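PDB 4Z0C: toll-like receptor 13, which recognises bacterial 23S ribosomal RNA through its leucine-rich-repeat ectodomain and signals via MYD88 and TRAF6 to activate NF-kappa-B and inflammatory responses. Local coordinates for residues L82-L88 with G104-T110; Q96-F102 with H120-F126. Numbering follows the deposited sequence.

Contact 1. Residues L82-L88 with G104-T110; sequences LENLTLL and GLSSLKT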
ATOM      1  N   LEU A  82     -25.525  29.958 -31.330  1.00 41.37           N
ATOM      2  CA  LEU A  82     -24.712  28.742 -31.209  1.00 47.49           C
ATOM      3  C   LEU A  82     -24.915  27.782 -32.379  1.00 51.77           C
ATOM      4  O   LEU A  82     -25.251  26.614 -32.184  1.00 52.83           O
ATOM      5  CB  LEU A  82     -25.002  28.009 -29.887  1.00 40.68           C
ATOM      6  CG  LEU A  82     -24.580  28.736 -28.610  1.00 38.83           C
ATOM      7  CD1 LEU A  82     -24.678  27.846 -27.352  1.00 34.02           C
ATOM      8  CD2 LEU A  82     -23.165  29.254 -28.793  1.00 40.71           C
ATOM      9  N   GLU A  83     -24.682  28.269 -33.589  1.00 54.91           N
ATOM     10  CA  GLU A  83     -25.012  27.508 -34.792  1.00 56.12           C
ATOM     11  C   GLU A  83     -23.996  26.433 -35.197  1.00 47.07           C
ATOM     12  O   GLU A  83     -24.220  25.684 -36.148  1.00 37.75           O
ATOM     13  CB  GLU A  83     -25.316  28.455 -35.959  1.00 64.49           C
ATOM     14  CG  GLU A  83     -26.780  28.411 -36.399  1.00 80.78           C
ATOM     15  CD  GLU A  83     -27.620  29.540 -35.817  1.00 86.48           C
ATOM     16  OE1 GLU A  83     -28.486  30.067 -36.546  1.00 88.06           O
ATOM     17  OE2 GLU A  83     -27.443  29.873 -34.623  1.00 88.07           O
ATOM     18  N   ASN A  84     -22.878  26.352 -34.489  1.00 39.38           N
ATOM     19  CA  ASN A  84     -21.928  25.287 -34.786  1.00 39.99           C
ATOM     20  C   ASN A  84     -21.944  24.158 -33.732  1.00 36.27           C
ATOM     21  O   ASN A  84     -21.158  23.205 -33.826  1.00 30.35           O
ATOM     22  CB  ASN A  84     -20.521  25.860 -35.066  1.00 45.18           C
ATOM     23  CG  ASN A  84     -20.399  26.433 -36.501  1.00 52.35           C
ATOM     24  OD1 ASN A  84     -21.358  26.355 -37.271  1.00 59.79           O
ATOM     25  ND2 ASN A  84     -19.247  27.042 -36.840  1.00 34.91           N
ATOM     26  N   LEU A  85     -22.844  24.274 -32.746  1.00 25.35           N
ATOM     27  CA  LEU A  85     -22.899  23.332 -31.615  1.00 29.62           C
ATOM     28  C   LEU A  85     -23.385  21.983 -32.060  1.00 32.34           C
ATOM     29  O   LEU A  85     -24.459  21.882 -32.637  1.00 32.30           O
ATOM     30  CB  LEU A  85     -23.818  23.841 -30.503  1.00 31.88           C
ATOM     31  CG  LEU A  85     -23.544  23.263 -29.106  1.00 29.93           C
ATOM     32  CD1 LEU A  85     -22.289  23.886 -28.506  1.00 29.61           C
ATOM     33  CD2 LEU A  85     -24.733  23.475 -28.156  1.00 23.29           C
ATOM     34  N   THR A  86     -22.601  20.946 -31.792  1.00 36.05           N
ATOM     35  CA  THR A  86     -22.991  19.591 -32.188  1.00 40.67           C
ATOM     36  C   THR A  86     -23.332  18.696 -30.996  1.00 40.45           C
ATOM     37  O   THR A  86     -24.025  17.677 -31.135  1.00 42.13           O
ATOM     38  CB  THR A  86     -21.937  18.932 -33.091  1.00 39.46           C
ATOM     39  OG1 THR A  86     -20.677  18.887 -32.407  1.00 35.54           O
ATOM     40  CG2 THR A  86     -21.777  19.742 -34.389  1.00 24.29           C
ATOM     41  N   LEU A  87     -22.860  19.088 -29.818  1.00 30.14           N
ATOM     42  CA  LEU A  87     -23.171  18.342 -28.603  1.00 24.11           C
ATOM     43  C   LEU A  87     -23.688  19.273 -27.515  1.00 23.70           C
ATOM     44  O   LEU A  87     -23.114  20.323 -27.273  1.00 28.79           O
ATOM     45  CB  LEU A  87     -21.933  17.577 -28.136  1.00 24.82           C
ATOM     46  CG  LEU A  87     -22.075  16.418 -27.128  1.00 40.85           C
ATOM     47  CD1 LEU A  87     -20.801  15.595 -27.118  1.00 44.81           C
ATOM     48  CD2 LEU A  87     -22.336  16.931 -25.715  1.00 39.39           C
ATOM     49  N   LEU A  88     -24.785  18.896 -26.872  1.00 24.48           N
ATOM     50  CA  LEU A  88     -25.295  19.663 -25.740  1.00 28.20           C
ATOM     51  C   LEU A  88     -25.613  18.729 -24.591  1.00 31.83           C
ATOM     52  O   LEU A  88     -26.487  17.885 -24.710  1.00 30.38           O
ATOM     53  CB  LEU A  88     -26.551  20.438 -26.118  1.00 28.54           C
ATOM     54  CG  LEU A  88     -27.200  21.235 -24.983  1.00 31.97           C
ATOM     55  CD1 LEU A  88     -26.171  22.112 -24.285  1.00 34.26           C
ATOM     56  CD2 LEU A  88     -28.340  22.097 -25.526  1.00 27.31           C
ATOM     57  N   GLY A 104     -31.649  28.290 -32.767  1.00 49.28           N
ATOM     58  CA  GLY A 104     -30.259  28.528 -33.100  1.00 37.08           C
ATOM     59  C   GLY A 104     -29.404  27.281 -33.162  1.00 41.14           C
ATOM     60  O   GLY A 104     -28.303  27.293 -33.710  1.00 33.86           O
ATOM     61  N   LEU A 105     -29.916  26.178 -32.633  1.00 47.28           N
ATOM     62  CA  LEU A 105     -29.095  24.981 -32.517  1.00 47.18           C
ATOM     63  C   LEU A 105     -29.188  24.154 -33.784  1.00 43.68           C
ATOM     64  O   LEU A 105     -29.439  22.948 -33.731  1.00 41.03           O
ATOM     65  CB  LEU A 105     -29.499  24.175 -31.287  1.00 46.75           C
ATOM     66  CG  LEU A 105     -29.175  24.924 -29.996  1.00 44.89           C
ATOM     67  CD1 LEU A 105     -29.881  24.290 -28.817  1.00 41.98           C
ATOM     68  CD2 LEU A 105     -27.654  24.964 -29.761  1.00 49.09           C
ATOM     69  N   SER A 106     -28.952  24.812 -34.917  1.00 30.92           N
ATOM     70  CA  SER A 106     -29.261  24.221 -36.221  1.00 42.65           C
ATOM     71  C   SER A 106     -28.269  23.148 -36.654  1.00 44.82           C
ATOM     72  O   SER A 106     -28.497  22.455 -37.648  1.00 51.94           O
ATOM     73  CB  SER A 106     -29.427  25.306 -37.307  1.00 37.85           C
ATOM     74  OG  SER A 106     -28.178  25.791 -37.752  1.00 44.69           O
ATOM     75  N   SER A 107     -27.181  23.004 -35.902  1.00 44.33           N
ATOM     76  CA  SER A 107     -26.222  21.924 -36.135  1.00 42.02           C
ATOM     77  C   SER A 107     -26.210  20.848 -35.031  1.00 38.72           C
ATOM     78  O   SER A 107     -25.480  19.866 -35.136  1.00 36.97           O
ATOM     79  CB  SER A 107     -24.814  22.492 -36.301  1.00 45.48           C
ATOM     80  OG  SER A 107     -24.675  23.161 -37.534  1.00 47.22           O
ATOM     81  N   LEU A 108     -27.005  21.038 -33.980  1.00 34.83           N
ATOM     82  CA  LEU A 108     -27.009  20.117 -32.838  1.00 32.31           C
ATOM     83  C   LEU A 108     -27.255  18.681 -33.271  1.00 35.16           C
ATOM     84  O   LEU A 108     -28.304  18.384 -33.841  1.00 35.84           O
ATOM     85  CB  LEU A 108     -28.073  20.516 -31.820  1.00 32.36           C
ATOM     86  CG  LEU A 108     -27.876  19.967 -30.414  1.00 32.17           C
ATOM     87  CD1 LEU A 108     -26.679  20.658 -29.774  1.00 34.66           C
ATOM     88  CD2 LEU A 108     -29.121  20.181 -29.598  1.00 25.47           C
ATOM     89  N   LYS A 109     -26.286  17.804 -33.009  1.00 35.96           N
ATOM     90  CA  LYS A 109     -26.392  16.383 -33.351  1.00 38.57           C
ATOM     91  C   LYS A 109     -26.809  15.502 -32.183  1.00 40.67           C
ATOM     92  O   LYS A 109     -27.508  14.503 -32.372  1.00 49.38           O
ATOM     93  CB  LYS A 109     -25.087  15.866 -33.952  1.00 38.64           C
ATOM     94  CG  LYS A 109     -24.937  16.234 -35.405  1.00 43.82           C
ATOM     95  CD  LYS A 109     -23.580  15.858 -35.955  1.00 52.81           C
ATOM     96  CE  LYS A 109     -23.351  14.373 -35.946  1.00 57.22           C
ATOM     97  NZ  LYS A 109     -21.912  14.087 -36.184  1.00 61.02           N
ATOM     98  N   THR A 110     -26.368  15.850 -30.982  1.00 37.69           N
ATOM     99  CA  THR A 110     -26.758  15.084 -29.796  1.00 31.12           C
ATOM    100  C   THR A 110     -27.191  15.961 -28.621  1.00 26.16           C
ATOM    101  O   THR A 110     -26.570  16.969 -28.308  1.00 21.17           O
ATOM    102  CB  THR A 110     -25.721  13.985 -29.376  1.00 34.23           C
ATOM    103  OG1 THR A 110     -25.405  14.122 -27.984  1.00 40.88           O
ATOM    104  CG2 THR A 110     -24.452  14.051 -30.189  1.00 21.97           C
TER
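Stacking of consecutive leucine-rich repeats is the principle at work here: L82-L88 and G104-T110 are equivalent stretches of neighbouring repeats in the receptor's solenoid, each running from a turn into a strand of the long parallel sheet. Type I turns at L82-L85 and L105-L108 lie side by side, and the CA atoms of T86 and L108 come within 4.1 Å. Where the turns give way to sheet, the backbones pair as parallel strands, the register slipping by one residue at K109 to match L87 with T110. The carbonyl of T86 spans this slip by accepting two amides of the next repeat, K109 N to T86 O at 2.9 Å and T110 N to T86 O at 3.0 Å, and L88 N then bonds back to T110 O at 3.0 Å. Behind this ladder the repeat leucines interleave to form the hydrophobic filling of the solenoid. L85 CD2 meets both L105 CD2 (3.7 Å) and L108 CD1 (3.8 Å), while L88 CB packs on L108 CD1 at 3.7 Å. The leucine column continues into the preceding repeat, where L85 and L88 touch L64, and L105 reaches onward to L129. L87 and T110 instead share the other face of the sheet. G104 adopts a positive phi of 101°, and a CB there would collide with the preceding carbonyl and lie close to E83. At the turn end, where no strand pairing is available, a side chain bridges the repeats: S107 OG donates a hydrogen bond to E83 O at 2.9 Å.

Contact 2. Residues Q96-F102 with H120-F126; sequences QSVNNSF and HIHKDAF. With NAG (2-acetamido-2-deoxy-beta-D-glucopyranose), chain L.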
ATOM      1  N   GLN A  96     -37.840  20.014 -15.123  1.00 42.41           N
ATOM      2  CA  GLN A  96     -39.109  19.271 -14.982  1.00 50.97           C
ATOM      3  C   GLN A  96     -39.976  19.256 -16.228  1.00 52.19           C
ATOM      4  O   GLN A  96     -40.747  18.329 -16.440  1.00 60.55           O
ATOM      5  CB  GLN A  96     -39.939  19.793 -13.807  1.00 56.93           C
ATOM      6  CG  GLN A  96     -39.299  19.586 -12.447  1.00 63.55           C
ATOM      7  CD  GLN A  96     -40.097  20.229 -11.336  1.00 67.33           C
ATOM      8  OE1 GLN A  96     -41.272  19.907 -11.132  1.00 69.14           O
ATOM      9  NE2 GLN A  96     -39.455  21.115 -10.585  1.00 67.09           N
ATOM     10  N   SER A  97     -39.873  20.292 -17.043  1.00 52.47           N
ATOM     11  CA  SER A  97     -40.580  20.308 -18.312  1.00 48.18           C
ATOM     12  C   SER A  97     -39.671  20.987 -19.306  1.00 49.15           C
ATOM     13  O   SER A  97     -38.855  21.822 -18.928  1.00 55.26           O
ATOM     14  CB  SER A  97     -41.916  21.042 -18.191  1.00 44.27           C
ATOM     15  OG  SER A  97     -41.772  22.258 -17.481  1.00 48.96           O
ATOM     16  N   VAL A  98     -39.799  20.625 -20.575  1.00 45.63           N
ATOM     17  CA  VAL A  98     -38.944  21.204 -21.598  1.00 39.62           C
ATOM     18  C   VAL A  98     -39.733  22.143 -22.513  1.00 45.26           C
ATOM     19  O   VAL A  98     -40.700  21.749 -23.157  1.00 39.62           O
ATOM     20  CB  VAL A  98     -38.232  20.107 -22.406  1.00 38.03           C
ATOM     21  CG1 VAL A  98     -37.278  20.717 -23.398  1.00 40.12           C
ATOM     22  CG2 VAL A  98     -37.469  19.188 -21.461  1.00 38.05           C
ATOM     23  N   ASN A  99     -39.307  23.398 -22.545  1.00 50.22           N
ATOM     24  CA  ASN A  99     -39.987  24.424 -23.306  1.00 46.77           C
ATOM     25  C   ASN A  99     -39.249  24.698 -24.611  1.00 49.54           C
ATOM     26  O   ASN A  99     -38.320  23.977 -24.965  1.00 56.82           O
ATOM     27  CB  ASN A  99     -40.093  25.689 -22.465  1.00 44.04           C
ATOM     28  CG  ASN A  99     -40.708  25.424 -21.100  1.00 48.94           C
ATOM     29  OD1 ASN A  99     -41.608  24.593 -20.965  1.00 49.20           O
ATOM     30  ND2 ASN A  99     -40.198  26.109 -20.076  1.00 51.24           N
ATOM     31  N   ASN A 100     -39.673  25.730 -25.326  1.00 44.92           N
ATOM     32  CA  ASN A 100     -39.124  26.048 -26.638  1.00 53.41           C
ATOM     33  C   ASN A 100     -37.830  26.872 -26.566  1.00 51.05           C
ATOM     34  O   ASN A 100     -37.745  27.967 -27.123  1.00 49.96           O
ATOM     35  CB  ASN A 100     -40.198  26.787 -27.412  1.00 63.49           C
ATOM     36  CG  ASN A 100     -41.485  25.991 -27.483  1.00 76.13           C
ATOM     37  OD1 ASN A 100     -41.533  24.928 -28.099  1.00 81.54           O
ATOM     38  ND2 ASN A 100     -42.518  26.466 -26.792  1.00 79.28           N
ATOM     39  N   SER A 101     -36.827  26.338 -25.869  1.00 47.36           N
ATOM     40  CA  SER A 101     -35.559  27.034 -25.637  1.00 37.11           C
ATOM     41  C   SER A 101     -34.422  26.789 -26.646  1.00 32.73           C
ATOM     42  O   SER A 101     -33.333  27.327 -26.490  1.00 37.97           O
ATOM     43  CB  SER A 101     -35.063  26.673 -24.236  1.00 45.35           C
ATOM     44  OG  SER A 101     -36.137  26.608 -23.310  1.00 51.53           O
ATOM     45  N   PHE A 102     -34.694  26.047 -27.707  1.00 37.57           N
ATOM     46  CA  PHE A 102     -33.651  25.558 -28.619  1.00 38.46           C
ATOM     47  C   PHE A 102     -33.385  26.267 -29.950  1.00 47.87           C
ATOM     48  O   PHE A 102     -32.727  25.693 -30.820  1.00 47.54           O
ATOM     49  CB  PHE A 102     -33.868  24.060 -28.842  1.00 37.65           C
ATOM     50  CG  PHE A 102     -33.954  23.294 -27.562  1.00 42.62           C
ATOM     51  CD1 PHE A 102     -32.799  22.985 -26.849  1.00 37.84           C
ATOM     52  CD2 PHE A 102     -35.185  22.987 -27.008  1.00 39.19           C
ATOM     53  CE1 PHE A 102     -32.872  22.305 -25.652  1.00 39.74           C
ATOM     54  CE2 PHE A 102     -35.259  22.313 -25.806  1.00 44.72           C
ATOM     55  CZ  PHE A 102     -34.098  21.972 -25.126  1.00 40.52           C
ATOM     56  N   HIS A 120     -42.922  16.468 -19.252  1.00 49.27           N
ATOM     57  CA  HIS A 120     -43.476  16.874 -20.550  1.00 44.20           C
ATOM     58  C   HIS A 120     -42.506  17.664 -21.411  1.00 38.77           C
ATOM     59  O   HIS A 120     -41.641  18.387 -20.912  1.00 40.33           O
ATOM     60  CB  HIS A 120     -44.749  17.704 -20.367  1.00 52.63           C
ATOM     61  CG  HIS A 120     -45.887  16.949 -19.759  1.00 74.70           C
ATOM     62  ND1 HIS A 120     -46.122  16.914 -18.401  1.00 84.78           N
ATOM     63  CD2 HIS A 120     -46.867  16.205 -20.327  1.00 83.87           C
ATOM     64  CE1 HIS A 120     -47.190  16.178 -18.159  1.00 86.72           C
ATOM     65  NE2 HIS A 120     -47.663  15.736 -19.312  1.00 87.05           N
ATOM     66  N   ILE A 121     -42.689  17.555 -22.720  1.00 35.25           N
ATOM     67  CA  ILE A 121     -41.902  18.331 -23.664  1.00 36.82           C
ATOM     68  C   ILE A 121     -42.881  19.032 -24.585  1.00 41.76           C
ATOM     69  O   ILE A 121     -43.766  18.390 -25.159  1.00 43.84           O
ATOM     70  CB  ILE A 121     -40.995  17.440 -24.520  1.00 32.82           C
ATOM     71  CG1 ILE A 121     -40.053  16.608 -23.639  1.00 37.74           C
ATOM     72  CG2 ILE A 121     -40.212  18.292 -25.505  1.00 22.32           C
ATOM     73  CD1 ILE A 121     -39.016  15.830 -24.426  1.00 33.10           C
ATOM     74  N   HIS A 122     -42.739  20.345 -24.720  1.00 44.17           N
ATOM     75  CA  HIS A 122     -43.650  21.098 -25.559  1.00 51.15           C
ATOM     76  C   HIS A 122     -43.567  20.598 -26.995  1.00 54.83           C
ATOM     77  O   HIS A 122     -42.481  20.264 -27.485  1.00 53.43           O
ATOM     78  CB  HIS A 122     -43.378  22.602 -25.511  1.00 58.89           C
ATOM     79  CG  HIS A 122     -44.413  23.407 -26.235  1.00 60.06           C
ATOM     80  ND1 HIS A 122     -44.321  23.705 -27.576  1.00 63.35           N
ATOM     81  CD2 HIS A 122     -45.584  23.939 -25.809  1.00 56.90           C
ATOM     82  CE1 HIS A 122     -45.383  24.404 -27.942  1.00 64.78           C
ATOM     83  NE2 HIS A 122     -46.164  24.554 -26.888  1.00 62.45           N
ATOM     84  N   LYS A 123     -44.731  20.526 -27.638  1.00 53.80           N
ATOM     85  CA  LYS A 123     -44.870  20.042 -29.005  1.00 54.47           C
ATOM     86  C   LYS A 123     -43.826  20.605 -29.967  1.00 44.89           C
ATOM     87  O   LYS A 123     -43.351  19.903 -30.860  1.00 49.48           O
ATOM     88  CB  LYS A 123     -46.259  20.410 -29.524  1.00 60.53           C
ATOM     89  CG  LYS A 123     -46.706  19.614 -30.731  1.00 65.98           C
ATOM     90  CD  LYS A 123     -48.136  19.979 -31.138  1.00 67.08           C
ATOM     91  CE  LYS A 123     -48.366  21.480 -31.073  1.00 66.95           C
ATOM     92  NZ  LYS A 123     -48.240  22.121 -32.416  1.00 67.72           N
ATOM     93  N   ASP A 124     -43.472  21.871 -29.782  1.00 32.43           N
ATOM     94  CA  ASP A 124     -42.573  22.554 -30.715  1.00 38.38           C
ATOM     95  C   ASP A 124     -41.182  22.797 -30.157  1.00 47.94           C
ATOM     96  O   ASP A 124     -40.422  23.591 -30.720  1.00 51.01           O
ATOM     97  CB  ASP A 124     -43.162  23.890 -31.152  1.00 42.06           C
ATOM     98  CG  ASP A 124     -44.487  23.735 -31.853  1.00 55.79           C
ATOM     99  OD1 ASP A 124     -44.555  22.940 -32.820  1.00 57.46           O
ATOM    100  OD2 ASP A 124     -45.460  24.396 -31.430  1.00 61.87           O
ATOM    101  N   ALA A 125     -40.851  22.137 -29.048  1.00 44.96           N
ATOM    102  CA  ALA A 125     -39.558  22.368 -28.417  1.00 38.99           C
ATOM    103  C   ALA A 125     -38.401  22.074 -29.374  1.00 36.13           C
ATOM    104  O   ALA A 125     -37.463  22.844 -29.449  1.00 37.60           O
ATOM    105  CB  ALA A 125     -39.434  21.575 -27.148  1.00 36.67           C
ATOM    106  N   PHE A 126     -38.508  20.999 -30.152  1.00 36.85           N
ATOM    107  CA  PHE A 126     -37.382  20.508 -30.960  1.00 38.32           C
ATOM    108  C   PHE A 126     -37.359  20.937 -32.436  1.00 47.07           C
ATOM    109  O   PHE A 126     -36.490  20.495 -33.195  1.00 47.53           O
ATOM    110  CB  PHE A 126     -37.295  18.970 -30.850  1.00 26.74           C
ATOM    111  CG  PHE A 126     -37.087  18.479 -29.455  1.00 32.83           C
ATOM    112  CD1 PHE A 126     -36.285  19.192 -28.566  1.00 37.66           C
ATOM    113  CD2 PHE A 126     -37.702  17.319 -29.014  1.00 43.69           C
ATOM    114  CE1 PHE A 126     -36.086  18.740 -27.271  1.00 37.31           C
ATOM    115  CE2 PHE A 126     -37.509  16.863 -27.713  1.00 39.16           C
ATOM    116  CZ  PHE A 126     -36.701  17.577 -26.846  1.00 38.04           C
TER
HETATM  117  C1  NAG L 904     -40.751  25.677 -18.814  1.00 55.48           C
HETATM  118  C2  NAG L 904     -39.618  25.750 -17.781  1.00 56.97           C
HETATM  119  C3  NAG L 904     -40.101  25.573 -16.343  1.00 55.33           C
HETATM  120  C4  NAG L 904     -41.379  26.356 -16.055  1.00 60.12           C
HETATM  121  C5  NAG L 904     -42.394  26.199 -17.186  1.00 63.70           C
HETATM  122  C6  NAG L 904     -43.632  27.073 -16.977  1.00 64.86           C
HETATM  123  C7  NAG L 904     -37.352  25.079 -18.359  1.00 51.93           C
HETATM  124  C8  NAG L 904     -36.309  24.038 -18.079  1.00 59.47           C
HETATM  125  N2  NAG L 904     -38.605  24.753 -18.067  1.00 52.05           N
HETATM  126  O3  NAG L 904     -39.079  26.008 -15.473  1.00 46.62           O
HETATM  127  O4  NAG L 904     -41.940  25.870 -14.853  1.00 64.38           O
HETATM  128  O5  NAG L 904     -41.804  26.531 -18.425  1.00 60.14           O
HETATM  129  O6  NAG L 904     -43.361  28.419 -17.312  1.00 63.65           O
HETATM  130  O7  NAG L 904     -37.023  26.162 -18.835  1.00 47.44           O
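On the convex side of the solenoid, Q96-F102 and H120-F126 repeat the same pattern one leucine-rich repeat apart, joined by backbone pairing and apolar packing. The hydrogen bonds between the segments come from a short parallel bridge of V98 with I121: V98 N donates to H120 O and H122 N donates to V98 O, both at 2.9 Å, so V98 uses both its backbone polar groups on the one neighbouring strand, on either side of I121. Beyond the bridge H120-F126 folds into a type I turn, H122-A125, closed by A125 N to H122 O at 2.9 Å, and D124 N donates to H122 ND1 at 3.0 Å.

Apolar contacts lie on the inner side. V98 CB rests 4.1 Å from I121 CG2, and F102 CE2 approaches F126 CE1 at 3.9 Å, the two rings inclined at 51°. A125 O sits at the edge of the F102 ring, 3.3 Å from CD2. I121 and F126 carry the packing onto helix 145-152 of the following repeat.

N99 ND2 is bonded to C1 of NAG at 1.4 Å, and NAG N2 donates to S97 O at 3.1 Å. The sugar sits on Q96-F102 and reaches back to W72 and I74 rather than forward to H120-F126. With V98 and F102 in the core and N99 carrying its sugar outside, the chemistry implies joined repeats that still accommodate N-glycosylation.

Contacts 1 and 2 show one solenoid step at two places around the coil. Their segments alternate along the chain: L82-L88 leads through strand 87-89 to Q96-F102, which is followed by G104-T110 and then H120-F126, so each contact joins one repeat to the next. Their centres are about 16 Å apart, and apart from adjoining in sequence they do not touch. Contact 1 contributes to the long parallel sheet, contact 2 to a separate two-stranded one. Neither reaches the bound RNA, whose nearest atom is about 11 Å from contact 1 and about 16 Å from contact 2. Sugar lies nearer: one NAG is about 6 Å from the L87 side chain, another is bonded to N99.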